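Local coordinates for protein hypothetical glycoside hydrolase (Parabacteroides distasonis, PDB 3TAW) that is of unknown function but folds as a five-bladed beta-propeller related to glycoside hydrolases, at residues E174-A179 and M201-K206; L244-P249 and T321-G326. One frame throughout, in Å; residues are numbered along the deposited sequence.

Both contacts are buried near the propeller's inner strands, contact 1 at the entry to strand 179-186, and their centres lie about 11 Å apart. Contact 1 works within a blade, where the residues leading into strand 179-186 meet the end of strand 199-203 through a forked backbone N-H, one branch weak, and an antiparallel bridge. Contact 2 joins two blades, with strand 244-254 facing strand 322-330 through a ring edge, C-H groups and carbonyl oxygens. Segment 244-249 links the two: Ser178 OG probably hydrogen-bonds to Glu246 OE2, Glu205 O probably accepts from Thr245 N, and strand 244-254 pairs in parallel with strand 179-186. Contact 1 reaches partly exposed residues at Lys177 and Glu205, whereas every touching residue of contact 2 is buried.

Contact 1: E174-A179 and M201-K206; sequences EATKSA and MYWGEK. With EDO (1,2-ethanediol), chain K; EDO (1,2-ethanediol), chain P.
Gly204 N donates to Ser178 O where the chain enters the innermost strand of a propeller blade, strand 179-186, beside its neighbour 199-203. This bond is 3.0 Å long from Gly204 N to Ser178 O, with an angle of 154° at the hydrogen, and the donor is tilted 29° out of the carbonyl plane. The same N-H also leans weakly on Lys177 O, while Trp203 CA lies 3.1 Å from Ser178 O in a C-H...O contact. Lys177 O sits in the plane of the Trp203 indole, at its edge by CE3; Lys177 N, by contrast, is buried without a partner in the model. Ser178 OG is satisfied by Glu246 OE2, and Trp203 NE1 bonds weakly to Ala210 O.

Thr176 OG1 donates to O1 of a 1,2-ethanediol at 2.6 Å and hydrogen-bonds with the backbone N of Leu145. That O1 donates a hydrogen bond to Glu174 O. Thr176 CG2 packs 3.6 Å from Trp203 CZ3, the two side chains meeting obliquely.

Lys177 CD passes across Glu205 near OE1, and the bend at chi3 (62°) then directs CE and NZ. Lys177 NZ stays 4.5 Å from Glu205 OE1, beyond a salt bridge, and instead grips both oxygens of a second ethanediol (both ethanediols are probably from the crystallisation liquor); an unidentified ligand bonds to Lys177 NZ and Glu205 OE2. In the non-hydrogen-bonded antiparallel pair Ala179-Trp203, the CB atoms of Ala179 and Trp203 lie 4.0 Å apart.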
# COMPACT_ATOMS: atom_id res chain seq x y z
N GLU A 174 -15.01 -8.62 9.04
CA GLU A 174 -13.97 -8.03 9.86
C GLU A 174 -13.36 -6.87 9.12
O GLU A 174 -13.34 -6.87 7.88
CB GLU A 174 -12.91 -9.08 10.18
CG GLU A 174 -13.41 -10.11 11.19
CD GLU A 174 -13.68 -9.48 12.54
OE1 GLU A 174 -12.72 -8.96 13.14
OE2 GLU A 174 -14.85 -9.48 12.98
N ALA A 175 -12.86 -5.90 9.88
CA ALA A 175 -12.15 -4.75 9.30
C ALA A 175 -10.77 -5.20 8.83
O ALA A 175 -9.98 -5.64 9.65
CB ALA A 175 -12.01 -3.65 10.34
N THR A 176 -10.50 -5.10 7.52
CA THR A 176 -9.24 -5.53 6.94
C THR A 176 -8.80 -4.53 5.86
O THR A 176 -9.64 -3.80 5.30
CB THR A 176 -9.33 -6.93 6.31
OG1 THR A 176 -10.28 -6.95 5.24
CG2 THR A 176 -9.73 -8.01 7.38
N LYS A 177 -7.49 -4.48 5.62
CA LYS A 177 -6.87 -3.55 4.68
C LYS A 177 -5.37 -3.80 4.64
O LYS A 177 -4.84 -4.55 5.47
CB LYS A 177 -7.12 -2.09 5.09
CG LYS A 177 -6.73 -1.77 6.54
CD LYS A 177 -6.76 -0.27 6.86
CE LYS A 177 -8.15 0.33 6.71
NZ LYS A 177 -8.17 1.80 6.97
N SER A 178 -4.71 -3.19 3.66
CA SER A 178 -3.26 -3.00 3.62
C SER A 178 -2.49 -4.29 3.39
O SER A 178 -1.94 -4.89 4.33
CB SER A 178 -2.77 -2.29 4.90
OG SER A 178 -3.55 -1.10 5.08
N ALA A 179 -2.43 -4.71 2.13
CA ALA A 179 -1.84 -5.99 1.78
C ALA A 179 -0.60 -5.87 0.90
O ALA A 179 -0.60 -5.14 -0.08
CB ALA A 179 -2.88 -6.88 1.09
N MSE A 201 0.77 -13.29 1.03
CA MSE A 201 0.84 -11.88 1.35
C MSE A 201 0.92 -11.64 2.85
O MSE A 201 0.48 -12.48 3.65
CB MSE A 201 -0.33 -11.10 0.73
CG MSE A 201 -1.67 -11.50 1.25
SE MSE A 201 -3.11 -10.55 0.35
CE MSE A 201 -4.48 -11.02 1.63
N TYR A 202 1.55 -10.53 3.19
CA TYR A 202 1.49 -9.95 4.53
C TYR A 202 0.39 -8.91 4.46
O TYR A 202 0.24 -8.21 3.43
CB TYR A 202 2.84 -9.31 4.92
CG TYR A 202 3.96 -10.31 4.88
CD1 TYR A 202 4.67 -10.54 3.71
CD2 TYR A 202 4.29 -11.06 6.00
CE1 TYR A 202 5.68 -11.49 3.65
CE2 TYR A 202 5.30 -12.03 5.95
CZ TYR A 202 5.98 -12.24 4.78
OH TYR A 202 6.98 -13.18 4.69
N TRP A 203 -0.43 -8.81 5.50
CA TRP A 203 -1.47 -7.78 5.49
C TRP A 203 -1.77 -7.30 6.90
O TRP A 203 -1.44 -7.97 7.89
CB TRP A 203 -2.74 -8.31 4.77
CG TRP A 203 -3.44 -9.37 5.56
CD1 TRP A 203 -3.14 -10.70 5.59
CD2 TRP A 203 -4.49 -9.17 6.50
NE1 TRP A 203 -3.97 -11.35 6.47
CE2 TRP A 203 -4.81 -10.42 7.04
CE3 TRP A 203 -5.19 -8.04 6.92
CZ2 TRP A 203 -5.81 -10.59 8.00
CZ3 TRP A 203 -6.19 -8.20 7.86
CH2 TRP A 203 -6.48 -9.47 8.41
N GLY A 204 -2.37 -6.13 6.99
CA GLY A 204 -2.85 -5.62 8.26
C GLY A 204 -2.39 -4.23 8.61
O GLY A 204 -1.43 -3.71 8.02
N GLU A 205 -3.06 -3.65 9.59
CA GLU A 205 -2.78 -2.33 10.15
C GLU A 205 -2.37 -2.43 11.64
O GLU A 205 -1.36 -1.89 12.03
CB GLU A 205 -4.05 -1.47 10.02
CG GLU A 205 -3.96 -0.09 10.62
CD GLU A 205 -5.30 0.65 10.67
OE1 GLU A 205 -6.38 0.01 10.73
OE2 GLU A 205 -5.28 1.88 10.70
N LYS A 206 -3.19 -3.09 12.46
CA LYS A 206 -2.95 -3.17 13.90
C LYS A 206 -1.84 -4.17 14.28
O LYS A 206 -1.27 -4.07 15.34
CB LYS A 206 -4.23 -3.56 14.62
CG LYS A 206 -5.36 -2.55 14.48
CD LYS A 206 -6.64 -3.06 15.16
CE LYS A 206 -7.60 -1.94 15.56
NZ LYS A 206 -7.61 -0.75 14.64
C1 EDO K . -12.68 -9.22 5.17
O1 EDO K . -12.72 -7.85 5.53
C2 EDO K . -12.73 -9.50 3.66
O2 EDO K . -11.49 -9.39 2.95
C1 EDO P . -11.82 3.31 7.62
O1 EDO P . -11.06 2.19 8.09
C2 EDO P . -11.65 3.41 6.12
O2 EDO P . -10.31 3.03 5.79

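Contact 2: L244-P249 and T321-G326; sequences LTECGP and TVFVEG
Glu246 and Phe323 meet carboxylate to ring edge, between strands 244-254 and 322-330 of two propeller blades, whose contacting parts run in similar directions, 27° apart. Glu246 OE1 lies near the ring plane, 3.4 Å from Phe323 CE1, and Glu246 CD is 3.6 Å from Phe323 CZ. The carboxylate stands almost upright against the ring, the two planes being 84° apart. Phe323 CG is anti to the backbone N (chi1 -164°), which brings the ring close to segment 244-249.

Backbone C-H groups and carbonyls form a second set. Gly248, with no side chain in the way, brings CA to 3.2 Å from Val324 O, and Pro249 CA makes a bent C-H...O contact with Glu325 O, 3.5 Å from CA to O. Apolar contact adds little beyond Pro249 CD and Val324 CG2, 4.0 Å apart.

Conventional hydrogen bonds run to third parties. Asn263 OD1 bonds with Val324 N, the backbones of Asn263 and Glu246 pair, the Arg122 guanidinium hydrogen-bonds to Cys247 O and Gly248 O, and Glu246 OE2 goes to Ser178. Glu325 and Gly326 together face Tyr337 in a classic beta bulge where strand 322-330 pairs with strand 333-340. With no direct hydrogen bond between the segments, the partly positive ring-edge hydrogens of Phe323 probably make a weakly favourable electrostatic contact with Glu246 OE1; Glu325 OE1, from Phe323's own strand, is a second oxygen near the same ring's edge.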
# COMPACT_ATOMS: atom_id res chain seq x y z
N LEU A 244 0.88 1.10 15.65
CA LEU A 244 0.46 0.34 14.46
C LEU A 244 1.68 -0.18 13.72
O LEU A 244 2.75 0.42 13.76
CB LEU A 244 -0.38 1.19 13.49
CG LEU A 244 -1.66 1.84 14.00
CD1 LEU A 244 -2.18 2.84 12.95
CD2 LEU A 244 -2.72 0.81 14.41
N THR A 245 1.48 -1.32 13.05
CA THR A 245 2.46 -1.91 12.10
C THR A 245 1.70 -2.26 10.81
O THR A 245 1.12 -3.35 10.68
CB THR A 245 3.12 -3.17 12.66
OG1 THR A 245 2.12 -4.10 13.07
CG2 THR A 245 4.03 -2.84 13.85
N GLU A 246 1.67 -1.31 9.88
CA GLU A 246 0.77 -1.40 8.73
C GLU A 246 1.56 -1.67 7.45
O GLU A 246 2.44 -0.88 7.04
CB GLU A 246 -0.06 -0.11 8.59
CG GLU A 246 -1.06 -0.16 7.47
CD GLU A 246 -2.15 0.90 7.59
OE1 GLU A 246 -1.92 1.89 8.32
OE2 GLU A 246 -3.22 0.70 6.97
N CYS A 247 1.24 -2.78 6.80
CA CYS A 247 1.97 -3.21 5.63
C CYS A 247 2.01 -2.12 4.55
O CYS A 247 1.07 -1.35 4.40
CB CYS A 247 1.37 -4.49 5.08
SG CYS A 247 1.57 -5.89 6.18
N GLY A 248 3.13 -2.07 3.83
CA GLY A 248 3.39 -1.04 2.84
C GLY A 248 3.25 -1.60 1.43
O GLY A 248 2.24 -2.24 1.10
N PRO A 249 4.26 -1.38 0.57
CA PRO A 249 4.19 -1.92 -0.77
C PRO A 249 4.33 -3.45 -0.79
O PRO A 249 4.55 -4.07 0.26
CB PRO A 249 5.39 -1.27 -1.47
CG PRO A 249 6.36 -1.02 -0.39
CD PRO A 249 5.55 -0.70 0.83
N THR A 321 2.70 11.78 8.01
CA THR A 321 3.05 10.44 7.54
C THR A 321 4.05 10.51 6.39
O THR A 321 4.14 11.50 5.66
CB THR A 321 1.82 9.62 6.99
OG1 THR A 321 1.48 10.09 5.69
CG2 THR A 321 0.59 9.69 7.89
N VAL A 322 4.81 9.44 6.27
CA VAL A 322 5.47 9.08 5.02
C VAL A 322 5.05 7.64 4.80
O VAL A 322 5.73 6.69 5.20
CB VAL A 322 7.01 9.31 5.04
CG1 VAL A 322 7.31 10.80 5.03
CG2 VAL A 322 7.72 8.62 6.22
N PHE A 323 3.88 7.50 4.14
CA PHE A 323 3.15 6.24 4.11
C PHE A 323 3.54 5.46 2.85
O PHE A 323 3.04 5.73 1.75
CB PHE A 323 1.64 6.50 4.17
CG PHE A 323 0.84 5.28 4.53
CD1 PHE A 323 0.71 4.88 5.86
CD2 PHE A 323 0.28 4.50 3.53
CE1 PHE A 323 -0.02 3.74 6.18
CE2 PHE A 323 -0.44 3.36 3.84
CZ PHE A 323 -0.60 2.98 5.15
N VAL A 324 4.47 4.54 3.03
CA VAL A 324 5.08 3.83 1.91
C VAL A 324 4.12 2.82 1.35
O VAL A 324 3.52 2.06 2.08
CB VAL A 324 6.45 3.22 2.28
CG1 VAL A 324 7.44 4.36 2.60
CG2 VAL A 324 6.32 2.22 3.42
N GLU A 325 3.97 2.81 0.02
CA GLU A 325 2.90 1.99 -0.57
C GLU A 325 3.10 1.52 -2.01
O GLU A 325 2.45 0.57 -2.44
CB GLU A 325 1.58 2.77 -0.44
CG GLU A 325 0.31 1.98 -0.82
CD GLU A 325 -0.98 2.68 -0.37
OE1 GLU A 325 -0.93 3.50 0.57
OE2 GLU A 325 -2.07 2.42 -0.97
N GLY A 326 3.95 2.23 -2.77
CA GLY A 326 4.31 1.87 -4.14
C GLY A 326 5.83 1.76 -4.28
O GLY A 326 6.56 2.57 -3.73